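Local coordinates for protein UDP-N-acetylmuramate-alanine ligase MurC (Thermotoga maritima, PDB 1J6U) that catalyses the ATP-dependent ligation of L-alanine to UDP-N-acetylmuramate, an early cytoplasmic step in building the peptidoglycan of the bacterial cell wall, at residues I23-H31 against P143-M151; E246-E254 against K345-I353. All blocks are in the same frame, centred on the assembly; numbering follows the deposited sequence.

Interaction 1 of 2, residues I23-H31 against P143-M151; sequences IGMSAVALH and PTVFLGGIM
Phe146 and His31 make the aromatic contact, a T-shaped pair in which the phenyl ring turns its edge to one face of the imidazole. The ring centroids are 5.1 Å apart and the planes stand at 67°. Phe146 CZ does the touching, 3.4 Å from His31 CG and displaced toward the rim of the imidazole. A chi1 of 179° swings the His31 ring away from its own backbone N, so that this face meets the Phe146 edge; ND1 is hydrogen-bonded to Tyr159 OH, which helps fix the ring's rotation. Tyr159 and Phe105 also meet Phe146, each edge-to-face.

The remaining contacts are van der Waals packing. Ala27 CB lies 3.9 Å from Phe146 CD2, where the helix comes close to the strand. One turn earlier, Ile23 lays its CG1 branch along the glycine backbone, 3.5 Å from Gly149 N, and its CD1 goes on to meet Ile150 CD1 at 3.9 Å. Across from Ile23, Gly148 and Gly149 present bare backbone.

Helix 23-31 runs roughly antiparallel to strand 144-146, their axes 154° apart and 9.1 Å at closest approach. The helix begins within what looks like a Rossmann-type GxGxxG turn, whose last glycine is Gly24. It packs against strand 144-146 of the central domain; just beyond Phe146, the Leu147 side chain touches Thr126 of the predicted ATP site, as fits the multidomain Mur ligase fold.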
ATOM      1  N   ILE A  23       9.111   0.935  -4.030  1.00 37.72           N
ATOM      2  CA  ILE A  23       7.922   1.642  -4.445  1.00 40.98           C
ATOM      3  C   ILE A  23       8.071   3.159  -4.185  1.00 41.16           C
ATOM      4  O   ILE A  23       7.782   3.978  -5.074  1.00 39.19           O
ATOM      5  CB  ILE A  23       6.684   1.071  -3.746  1.00 40.26           C
ATOM      6  CG1 ILE A  23       5.453   1.531  -4.501  1.00 42.22           C
ATOM      7  CG2 ILE A  23       6.640   1.464  -2.273  1.00 42.86           C
ATOM      8  CD1 ILE A  23       5.311   0.748  -5.799  1.00 44.22           C
ATOM      9  N   GLY A  24       8.562   3.514  -2.990  1.00 30.41           N
ATOM     10  CA  GLY A  24       8.775   4.918  -2.626  1.00 33.17           C
ATOM     11  C   GLY A  24       9.728   5.653  -3.568  1.00 39.90           C
ATOM     12  O   GLY A  24       9.390   6.655  -4.228  1.00 40.06           O
HETATM   13  N   MSE A  25      10.936   5.120  -3.650  1.00 36.32           N
HETATM   14  CA  MSE A  25      11.941   5.674  -4.486  1.00 31.81           C
HETATM   15  C   MSE A  25      11.587   5.742  -5.945  1.00 41.48           C
HETATM   16  O   MSE A  25      11.916   6.741  -6.589  1.00 38.22           O
HETATM   17  CB  MSE A  25      13.239   4.887  -4.313  1.00 36.57           C
HETATM   18  CG  MSE A  25      13.913   5.266  -3.026  1.00 67.52           C
HETATM   19 SE   MSE A  25      14.758   7.033  -3.162  1.00 64.51          SE
HETATM   20  CE  MSE A  25      16.431   6.372  -3.921  1.00 67.54           C
ATOM     21  N   SER A  26      10.944   4.711  -6.499  1.00 29.32           N
ATOM     22  CA  SER A  26      10.654   4.804  -7.938  1.00 37.90           C
ATOM     23  C   SER A  26       9.705   5.959  -8.231  1.00 37.48           C
ATOM     24  O   SER A  26       9.803   6.582  -9.290  1.00 36.60           O
ATOM     25  CB  SER A  26      10.086   3.488  -8.513  1.00 30.47           C
ATOM     26  OG  SER A  26       9.086   2.924  -7.685  1.00 39.69           O
ATOM     27  N   ALA A  27       8.814   6.258  -7.283  1.00 30.54           N
ATOM     28  CA  ALA A  27       7.863   7.353  -7.485  1.00 41.52           C
ATOM     29  C   ALA A  27       8.599   8.680  -7.624  1.00 41.16           C
ATOM     30  O   ALA A  27       8.347   9.470  -8.565  1.00 38.67           O
ATOM     31  CB  ALA A  27       6.887   7.422  -6.338  1.00 30.36           C
ATOM     32  N   VAL A  28       9.517   8.910  -6.689  1.00 35.33           N
ATOM     33  CA  VAL A  28      10.309  10.125  -6.688  1.00 35.70           C
ATOM     34  C   VAL A  28      11.182  10.136  -7.950  1.00 39.22           C
ATOM     35  O   VAL A  28      11.323  11.176  -8.589  1.00 46.67           O
ATOM     36  CB  VAL A  28      11.180  10.217  -5.421  1.00 36.31           C
ATOM     37  CG1 VAL A  28      12.016  11.467  -5.453  1.00 35.38           C
ATOM     38  CG2 VAL A  28      10.300  10.205  -4.195  1.00 38.84           C
ATOM     39  N   ALA A  29      11.735   8.987  -8.339  1.00 32.56           N
ATOM     40  CA  ALA A  29      12.548   8.960  -9.542  1.00 40.67           C
ATOM     41  C   ALA A  29      11.689   9.310 -10.761  1.00 42.68           C
ATOM     42  O   ALA A  29      12.110  10.116 -11.603  1.00 42.39           O
ATOM     43  CB  ALA A  29      13.198   7.597  -9.740  1.00 40.88           C
ATOM     44  N   LEU A  30      10.500   8.709 -10.856  1.00 40.75           N
ATOM     45  CA  LEU A  30       9.598   8.954 -11.995  1.00 42.99           C
ATOM     46  C   LEU A  30       9.214  10.455 -12.067  1.00 41.00           C
ATOM     47  O   LEU A  30       9.213  11.057 -13.125  1.00 40.12           O
ATOM     48  CB  LEU A  30       8.361   8.060 -11.875  1.00 38.40           C
ATOM     49  CG  LEU A  30       8.550   6.574 -12.235  1.00 45.19           C
ATOM     50  CD1 LEU A  30       7.527   5.723 -11.496  1.00 44.67           C
ATOM     51  CD2 LEU A  30       8.410   6.359 -13.739  1.00 24.79           C
ATOM     52  N   HIS A  31       8.900  11.050 -10.930  1.00 32.12           N
ATOM     53  CA  HIS A  31       8.595  12.466 -10.879  1.00 40.80           C
ATOM     54  C   HIS A  31       9.759  13.284 -11.496  1.00 41.04           C
ATOM     55  O   HIS A  31       9.545  14.119 -12.381  1.00 42.19           O
ATOM     56  CB  HIS A  31       8.369  12.875  -9.415  1.00 32.59           C
ATOM     57  CG  HIS A  31       8.061  14.323  -9.231  1.00 50.47           C
ATOM     58  ND1 HIS A  31       6.964  14.928  -9.805  1.00 52.39           N
ATOM     59  CD2 HIS A  31       8.709  15.288  -8.539  1.00 48.14           C
ATOM     60  CE1 HIS A  31       6.950  16.205  -9.473  1.00 49.77           C
ATOM     61  NE2 HIS A  31       7.997  16.448  -8.706  1.00 55.30           N
ATOM     62  N   PRO A 143      -4.334  15.687 -10.560  1.00 36.45           N
ATOM     63  CA  PRO A 143      -3.344  15.687  -9.482  1.00 47.10           C
ATOM     64  C   PRO A 143      -2.014  15.001  -9.808  1.00 43.12           C
ATOM     65  O   PRO A 143      -1.927  14.164 -10.693  1.00 37.76           O
ATOM     66  CB  PRO A 143      -4.069  14.933  -8.367  1.00 30.73           C
ATOM     67  CG  PRO A 143      -4.784  13.830  -9.202  1.00 37.05           C
ATOM     68  CD  PRO A 143      -5.298  14.568 -10.409  1.00 32.93           C
ATOM     69  N   THR A 144      -0.982  15.398  -9.084  1.00 38.95           N
ATOM     70  CA  THR A 144       0.302  14.746  -9.187  1.00 42.33           C
ATOM     71  C   THR A 144       0.124  13.728  -8.064  1.00 40.84           C
ATOM     72  O   THR A 144      -0.268  14.095  -6.937  1.00 34.84           O
ATOM     73  CB  THR A 144       1.491  15.698  -8.855  1.00 44.63           C
ATOM     74  OG1 THR A 144       1.692  16.601  -9.948  1.00 50.92           O
ATOM     75  CG2 THR A 144       2.785  14.909  -8.665  1.00 40.53           C
ATOM     76  N   VAL A 145       0.376  12.457  -8.375  1.00 37.46           N
ATOM     77  CA  VAL A 145       0.231  11.385  -7.396  1.00 36.20           C
ATOM     78  C   VAL A 145       1.533  10.619  -7.077  1.00 33.84           C
ATOM     79  O   VAL A 145       2.311  10.285  -7.959  1.00 33.30           O
ATOM     80  CB  VAL A 145      -0.837  10.368  -7.883  1.00 39.64           C
ATOM     81  CG1 VAL A 145      -1.129   9.312  -6.789  1.00 24.46           C
ATOM     82  CG2 VAL A 145      -2.111  11.125  -8.293  1.00 34.48           C
ATOM     83  N   PHE A 146       1.742  10.357  -5.794  1.00 27.61           N
ATOM     84  CA  PHE A 146       2.882   9.609  -5.311  1.00 32.81           C
ATOM     85  C   PHE A 146       2.233   8.518  -4.486  1.00 32.78           C
ATOM     86  O   PHE A 146       1.821   8.742  -3.346  1.00 32.30           O
ATOM     87  CB  PHE A 146       3.799  10.461  -4.402  1.00 30.99           C
ATOM     88  CG  PHE A 146       4.601  11.470  -5.139  1.00 44.22           C
ATOM     89  CD1 PHE A 146       4.075  12.726  -5.427  1.00 28.76           C
ATOM     90  CD2 PHE A 146       5.884  11.158  -5.595  1.00 33.69           C
ATOM     91  CE1 PHE A 146       4.837  13.646  -6.166  1.00 31.79           C
ATOM     92  CE2 PHE A 146       6.624  12.079  -6.328  1.00 36.82           C
ATOM     93  CZ  PHE A 146       6.097  13.322  -6.613  1.00 31.81           C
ATOM     94  N   LEU A 147       2.170   7.324  -5.051  1.00 33.78           N
ATOM     95  CA  LEU A 147       1.537   6.214  -4.364  1.00 29.67           C
ATOM     96  C   LEU A 147       2.549   5.202  -3.865  1.00 29.10           C
ATOM     97  O   LEU A 147       3.552   4.946  -4.533  1.00 45.20           O
ATOM     98  CB  LEU A 147       0.623   5.495  -5.342  1.00 25.93           C
ATOM     99  CG  LEU A 147      -0.805   5.200  -4.942  1.00 44.20           C
ATOM    100  CD1 LEU A 147      -1.224   4.016  -5.790  1.00 25.76           C
ATOM    101  CD2 LEU A 147      -0.946   4.912  -3.443  1.00 34.28           C
ATOM    102  N   GLY A 148       2.252   4.606  -2.715  1.00 30.95           N
ATOM    103  CA  GLY A 148       3.103   3.567  -2.153  1.00 32.94           C
ATOM    104  C   GLY A 148       2.598   2.205  -2.610  1.00 37.87           C
ATOM    105  O   GLY A 148       2.655   1.222  -1.878  1.00 34.51           O
ATOM    106  N   GLY A 149       2.089   2.140  -3.835  1.00 31.42           N
ATOM    107  CA  GLY A 149       1.567   0.881  -4.314  1.00 24.94           C
ATOM    108  C   GLY A 149       1.251   1.091  -5.768  1.00 26.43           C
ATOM    109  O   GLY A 149       1.504   2.180  -6.283  1.00 26.95           O
ATOM    110  N   ILE A 150       0.739   0.071  -6.452  1.00 28.57           N
ATOM    111  CA  ILE A 150       0.436   0.253  -7.846  1.00 24.51           C
ATOM    112  C   ILE A 150      -1.072   0.349  -8.118  1.00 35.11           C
ATOM    113  O   ILE A 150      -1.864  -0.506  -7.701  1.00 37.18           O
ATOM    114  CB  ILE A 150       1.007  -0.898  -8.705  1.00 34.73           C
ATOM    115  CG1 ILE A 150       2.526  -0.964  -8.566  1.00 36.88           C
ATOM    116  CG2 ILE A 150       0.599  -0.688 -10.180  1.00 32.80           C
ATOM    117  CD1 ILE A 150       3.246   0.286  -9.055  1.00 33.88           C
HETATM  118  N   MSE A 151      -1.460   1.396  -8.826  1.00 37.09           N
HETATM  119  CA  MSE A 151      -2.854   1.562  -9.211  1.00 39.43           C
HETATM  120  C   MSE A 151      -2.834   1.740 -10.706  1.00 37.15           C
HETATM  121  O   MSE A 151      -2.272   2.694 -11.214  1.00 39.80           O
HETATM  122  CB  MSE A 151      -3.502   2.785  -8.559  1.00 35.55           C
HETATM  123  CG  MSE A 151      -4.918   2.995  -9.082  1.00 55.56           C
HETATM  124 SE   MSE A 151      -6.061   4.060  -7.917  1.00 61.70          SE
HETATM  125  CE  MSE A 151      -5.293   5.800  -8.257  1.00 31.39           C
TER

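Interaction 2 of 2, residues E246-E254 against K345-I353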
ATOM      1  N   GLU A 246     -24.046   3.096   9.443  1.00 42.52           N
ATOM      2  CA  GLU A 246     -25.272   2.637  10.018  1.00 49.06           C
ATOM      3  C   GLU A 246     -25.495   1.173   9.635  1.00 52.63           C
ATOM      4  O   GLU A 246     -25.969   0.388  10.436  1.00 56.72           O
ATOM      5  CB  GLU A 246     -26.429   3.500   9.544  1.00 52.78           C
ATOM      6  CG  GLU A 246     -27.760   2.821   9.762  1.00 67.71           C
ATOM      7  CD  GLU A 246     -28.909   3.634   9.242  1.00 79.40           C
ATOM      8  OE1 GLU A 246     -28.684   4.408   8.283  1.00 84.13           O
ATOM      9  OE2 GLU A 246     -30.032   3.487   9.779  1.00 80.58           O
HETATM   10  N   MSE A 247     -25.146   0.815   8.409  1.00 49.15           N
HETATM   11  CA  MSE A 247     -25.315  -0.547   7.913  1.00 56.44           C
HETATM   12  C   MSE A 247     -24.325  -0.819   6.818  1.00 52.70           C
HETATM   13  O   MSE A 247     -23.938   0.080   6.069  1.00 56.03           O
HETATM   14  CB  MSE A 247     -26.669  -0.763   7.286  1.00 64.53           C
HETATM   15  CG  MSE A 247     -27.835  -0.518   8.161  1.00 89.94           C
HETATM   16 SE   MSE A 247     -29.221  -0.461   6.882  1.00120.97          SE
HETATM   17  CE  MSE A 247     -29.336   1.440   6.624  1.00105.90           C
ATOM     18  N   ARG A 248     -23.943  -2.079   6.715  1.00 49.52           N
ATOM     19  CA  ARG A 248     -22.986  -2.499   5.713  1.00 45.44           C
ATOM     20  C   ARG A 248     -23.424  -3.829   5.220  1.00 41.85           C
ATOM     21  O   ARG A 248     -23.846  -4.672   5.990  1.00 37.82           O
ATOM     22  CB  ARG A 248     -21.591  -2.649   6.295  1.00 35.04           C
ATOM     23  CG  ARG A 248     -20.603  -3.141   5.270  1.00 43.61           C
ATOM     24  CD  ARG A 248     -19.260  -3.435   5.903  1.00 39.27           C
ATOM     25  NE  ARG A 248     -18.392  -4.042   4.917  1.00 44.55           N
ATOM     26  CZ  ARG A 248     -17.982  -5.305   4.953  1.00 42.21           C
ATOM     27  NH1 ARG A 248     -18.344  -6.127   5.940  1.00 26.91           N
ATOM     28  NH2 ARG A 248     -17.219  -5.745   3.978  1.00 24.70           N
ATOM     29  N   SER A 249     -23.320  -4.015   3.923  1.00 37.06           N
ATOM     30  CA  SER A 249     -23.713  -5.263   3.336  1.00 41.06           C
ATOM     31  C   SER A 249     -22.689  -5.565   2.247  1.00 42.83           C
ATOM     32  O   SER A 249     -22.489  -4.787   1.286  1.00 31.72           O
ATOM     33  CB  SER A 249     -25.124  -5.130   2.774  1.00 47.56           C
ATOM     34  OG  SER A 249     -25.391  -6.183   1.876  1.00 84.53           O
ATOM     35  N   ALA A 250     -22.010  -6.687   2.434  1.00 38.62           N
ATOM     36  CA  ALA A 250     -20.973  -7.106   1.495  1.00 41.39           C
ATOM     37  C   ALA A 250     -21.521  -8.174   0.586  1.00 39.37           C
ATOM     38  O   ALA A 250     -22.253  -9.061   1.015  1.00 45.84           O
ATOM     39  CB  ALA A 250     -19.773  -7.658   2.252  1.00 39.66           C
ATOM     40  N   SER A 251     -21.198  -8.098  -0.683  1.00 37.84           N
ATOM     41  CA  SER A 251     -21.678  -9.146  -1.558  1.00 40.55           C
ATOM     42  C   SER A 251     -20.528  -9.504  -2.497  1.00 36.47           C
ATOM     43  O   SER A 251     -19.421  -9.011  -2.334  1.00 38.52           O
ATOM     44  CB  SER A 251     -22.933  -8.665  -2.288  1.00 41.33           C
ATOM     45  OG  SER A 251     -22.665  -7.412  -2.868  1.00 60.39           O
ATOM     46  N   ARG A 252     -20.784 -10.374  -3.455  1.00 32.99           N
ATOM     47  CA  ARG A 252     -19.761 -10.833  -4.369  1.00 29.86           C
ATOM     48  C   ARG A 252     -19.186  -9.757  -5.262  1.00 33.25           C
ATOM     49  O   ARG A 252     -17.966  -9.668  -5.425  1.00 37.15           O
ATOM     50  CB  ARG A 252     -20.322 -11.981  -5.213  1.00 30.53           C
ATOM     51  CG  ARG A 252     -19.340 -12.607  -6.167  1.00 35.16           C
ATOM     52  CD  ARG A 252     -19.963 -13.659  -7.093  1.00 46.34           C
ATOM     53  NE  ARG A 252     -18.907 -14.405  -7.752  1.00 47.24           N
ATOM     54  CZ  ARG A 252     -18.549 -15.636  -7.430  1.00 35.77           C
ATOM     55  NH1 ARG A 252     -19.192 -16.305  -6.482  1.00 26.00           N
ATOM     56  NH2 ARG A 252     -17.449 -16.134  -7.964  1.00 37.12           N
ATOM     57  N   ALA A 253     -20.047  -8.931  -5.838  1.00 36.67           N
ATOM     58  CA  ALA A 253     -19.572  -7.887  -6.739  1.00 32.28           C
ATOM     59  C   ALA A 253     -19.311  -6.520  -6.089  1.00 38.41           C
ATOM     60  O   ALA A 253     -18.605  -5.690  -6.652  1.00 37.12           O
ATOM     61  CB  ALA A 253     -20.556  -7.723  -7.885  1.00 33.79           C
ATOM     62  N   GLU A 254     -19.847  -6.282  -4.900  1.00 29.66           N
ATOM     63  CA  GLU A 254     -19.666  -4.963  -4.322  1.00 37.25           C
ATOM     64  C   GLU A 254     -20.119  -5.031  -2.923  1.00 34.45           C
ATOM     65  O   GLU A 254     -20.692  -6.035  -2.492  1.00 34.28           O
ATOM     66  CB  GLU A 254     -20.564  -3.936  -5.021  1.00 34.23           C
ATOM     67  CG  GLU A 254     -22.023  -4.462  -5.146  1.00 48.92           C
ATOM     68  CD  GLU A 254     -23.071  -3.396  -5.433  1.00 68.64           C
ATOM     69  OE1 GLU A 254     -22.924  -2.609  -6.400  1.00 81.29           O
ATOM     70  OE2 GLU A 254     -24.066  -3.358  -4.682  1.00 80.60           O
ATOM     71  N   LYS A 345     -14.372 -14.739   2.510  1.00 31.83           N
ATOM     72  CA  LYS A 345     -15.653 -15.387   2.749  1.00 40.41           C
ATOM     73  C   LYS A 345     -16.857 -14.479   2.436  1.00 38.04           C
ATOM     74  O   LYS A 345     -17.888 -14.954   2.032  1.00 44.04           O
ATOM     75  CB  LYS A 345     -15.713 -15.874   4.190  1.00 33.08           C
ATOM     76  CG  LYS A 345     -14.761 -17.051   4.457  1.00 66.94           C
ATOM     77  CD  LYS A 345     -15.069 -18.271   3.563  1.00 78.28           C
ATOM     78  CE  LYS A 345     -14.156 -19.456   3.920  1.00 94.34           C
ATOM     79  NZ  LYS A 345     -14.161 -20.602   2.947  1.00 91.52           N
ATOM     80  N   GLU A 346     -16.736 -13.175   2.630  1.00 36.37           N
ATOM     81  CA  GLU A 346     -17.838 -12.284   2.306  1.00 33.27           C
ATOM     82  C   GLU A 346     -18.029 -12.225   0.801  1.00 37.50           C
ATOM     83  O   GLU A 346     -19.163 -12.206   0.316  1.00 40.02           O
ATOM     84  CB  GLU A 346     -17.559 -10.866   2.788  1.00 34.09           C
ATOM     85  CG  GLU A 346     -18.045 -10.601   4.166  1.00 41.16           C
ATOM     86  CD  GLU A 346     -17.501  -9.299   4.728  1.00 49.31           C
ATOM     87  OE1 GLU A 346     -17.908  -8.981   5.860  1.00 47.95           O
ATOM     88  OE2 GLU A 346     -16.674  -8.614   4.057  1.00 37.54           O
ATOM     89  N   VAL A 347     -16.914 -12.152   0.067  1.00 34.50           N
ATOM     90  CA  VAL A 347     -16.993 -12.072  -1.378  1.00 32.20           C
ATOM     91  C   VAL A 347     -17.312 -13.398  -2.036  1.00 42.26           C
ATOM     92  O   VAL A 347     -18.125 -13.453  -2.986  1.00 37.37           O
ATOM     93  CB  VAL A 347     -15.718 -11.594  -1.972  1.00 35.17           C
ATOM     94  CG1 VAL A 347     -15.834 -11.628  -3.507  1.00 27.78           C
ATOM     95  CG2 VAL A 347     -15.432 -10.188  -1.471  1.00 31.96           C
ATOM     96  N   PHE A 348     -16.667 -14.451  -1.529  1.00 32.26           N
ATOM     97  CA  PHE A 348     -16.851 -15.783  -2.056  1.00 30.72           C
ATOM     98  C   PHE A 348     -17.471 -16.671  -1.026  1.00 41.37           C
ATOM     99  O   PHE A 348     -16.785 -17.425  -0.345  1.00 44.08           O
ATOM    100  CB  PHE A 348     -15.528 -16.339  -2.465  1.00 33.22           C
ATOM    101  CG  PHE A 348     -14.818 -15.485  -3.427  1.00 28.76           C
ATOM    102  CD1 PHE A 348     -13.687 -14.777  -3.035  1.00 31.99           C
ATOM    103  CD2 PHE A 348     -15.257 -15.393  -4.733  1.00 28.67           C
ATOM    104  CE1 PHE A 348     -12.998 -13.989  -3.946  1.00 25.38           C
ATOM    105  CE2 PHE A 348     -14.577 -14.599  -5.666  1.00 33.94           C
ATOM    106  CZ  PHE A 348     -13.455 -13.900  -5.288  1.00 35.28           C
ATOM    107  N   GLU A 349     -18.788 -16.586  -0.941  1.00 46.35           N
ATOM    108  CA  GLU A 349     -19.557 -17.336   0.024  1.00 49.26           C
ATOM    109  C   GLU A 349     -19.403 -18.842  -0.058  1.00 50.97           C
ATOM    110  O   GLU A 349     -19.302 -19.496   0.964  1.00 44.65           O
ATOM    111  CB  GLU A 349     -21.038 -16.998  -0.133  1.00 55.58           C
ATOM    112  CG  GLU A 349     -21.928 -17.701   0.880  1.00 71.28           C
ATOM    113  CD  GLU A 349     -23.405 -17.459   0.629  1.00 91.38           C
ATOM    114  OE1 GLU A 349     -23.789 -16.274   0.470  1.00 90.91           O
ATOM    115  OE2 GLU A 349     -24.174 -18.456   0.596  1.00 97.84           O
ATOM    116  N   ASN A 350     -19.384 -19.393  -1.268  1.00 48.94           N
ATOM    117  CA  ASN A 350     -19.317 -20.832  -1.406  1.00 41.98           C
ATOM    118  C   ASN A 350     -18.078 -21.462  -1.950  1.00 41.34           C
ATOM    119  O   ASN A 350     -17.857 -22.640  -1.739  1.00 38.42           O
ATOM    120  CB  ASN A 350     -20.496 -21.305  -2.218  1.00 40.08           C
ATOM    121  CG  ASN A 350     -21.792 -21.032  -1.517  1.00 47.72           C
ATOM    122  OD1 ASN A 350     -21.979 -21.447  -0.370  1.00 51.75           O
ATOM    123  ND2 ASN A 350     -22.692 -20.317  -2.181  1.00 36.80           N
ATOM    124  N   GLU A 351     -17.264 -20.691  -2.636  1.00 36.37           N
ATOM    125  CA  GLU A 351     -16.043 -21.241  -3.211  1.00 37.57           C
ATOM    126  C   GLU A 351     -15.048 -21.804  -2.174  1.00 39.00           C
ATOM    127  O   GLU A 351     -15.127 -21.526  -0.968  1.00 41.40           O
ATOM    128  CB  GLU A 351     -15.334 -20.169  -4.062  1.00 35.50           C
ATOM    129  CG  GLU A 351     -16.046 -19.775  -5.388  1.00 43.98           C
ATOM    130  CD  GLU A 351     -17.355 -18.947  -5.205  1.00 49.58           C
ATOM    131  OE1 GLU A 351     -17.670 -18.485  -4.082  1.00 35.51           O
ATOM    132  OE2 GLU A 351     -18.072 -18.760  -6.209  1.00 46.77           O
ATOM    133  N   LYS A 352     -14.123 -22.623  -2.663  1.00 39.79           N
ATOM    134  CA  LYS A 352     -13.074 -23.207  -1.834  1.00 34.61           C
ATOM    135  C   LYS A 352     -12.003 -22.122  -1.719  1.00 33.40           C
ATOM    136  O   LYS A 352     -11.596 -21.526  -2.726  1.00 35.52           O
ATOM    137  CB  LYS A 352     -12.489 -24.436  -2.529  1.00 42.66           C
ATOM    138  CG  LYS A 352     -11.366 -25.132  -1.780  1.00 48.94           C
ATOM    139  CD  LYS A 352     -11.408 -26.628  -2.035  1.00 59.80           C
ATOM    140  CE  LYS A 352     -10.031 -27.268  -2.200  1.00 68.41           C
ATOM    141  NZ  LYS A 352      -9.483 -27.028  -3.567  1.00 81.35           N
ATOM    142  N   ILE A 353     -11.569 -21.845  -0.494  1.00 36.17           N
ATOM    143  CA  ILE A 353     -10.543 -20.837  -0.260  1.00 34.32           C
ATOM    144  C   ILE A 353      -9.226 -21.514   0.061  1.00 40.10           C
ATOM    145  O   ILE A 353      -9.122 -22.258   1.056  1.00 34.36           O
ATOM    146  CB  ILE A 353     -10.894 -19.916   0.916  1.00 34.18           C
ATOM    147  CG1 ILE A 353     -12.270 -19.311   0.697  1.00 38.00           C
ATOM    148  CG2 ILE A 353      -9.862 -18.794   1.011  1.00 35.76           C
ATOM    149  CD1 ILE A 353     -12.396 -18.591  -0.618  1.00 43.77           C
TER
HETATM  150  O   HOH W   1     -21.514 -11.659   2.042  1.00 53.03           O
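The guanidinium of Arg252 carries Phe348 CD2 over one face, 3.9 Å above its plane and toward the rim, and receives Glu351 OE2 at its edge. Around the phenyl ring of Phe348, Arg252 NH2 lies at the edge, near the ring plane, while Val347 CG1 covers one face over the centre. Glu351, bent at chi2 (71°), brings OE2 onto Arg252 NH1 at 2.7 Å, on the syn side but tilted out of the carboxylate plane; NH2 adds a weak bond to the same oxygen. Asn323 ND2 also reaches that oxygen, and Tyr325 OH bonds to Arg252 NH2.

Arg248 and Glu346 reach toward each other from opposite directions and meet end-on: NH1 to OE1 and NH2 to OE2, both 2.9 Å and nearly straight. The two planes are twisted 46° apart, so the nitrogens approach from above the carboxylate. Gln255 OE1 gives Arg248 NH2 a second partner.

Beside the Arg248 pair, Ala250 CB packs 3.7 Å from Glu346 CD. A water links Ala250 O and Glu346 O, donating to both.

This is a largely polar join of middle and C-terminal domains, with Val347, Phe348 and Ala250 packed beside the charges; each pairing probably lowers the cost of holding its own two charges there.

In the fold
From the N terminus, the chain leaves helix 23-34, completes the N-terminal parallel sheet and crosses into the mixed sheet of the central domain; strand 144-146 then comes back against the helix, closing the loop of interaction 1. Interaction 2 opens only later, at strand 243-250 of the small antiparallel sheet, and closes after the chain has entered the C-terminal domain and run through helix 334-347. The two loops therefore follow in series, neither nested nor crossed. The centres of interaction 1 and interaction 2 are about 31 Å apart, on opposite sides of the chain's centre. Interaction 1 joins the N-terminal and central domains; interaction 2 joins the central and C-terminal domains.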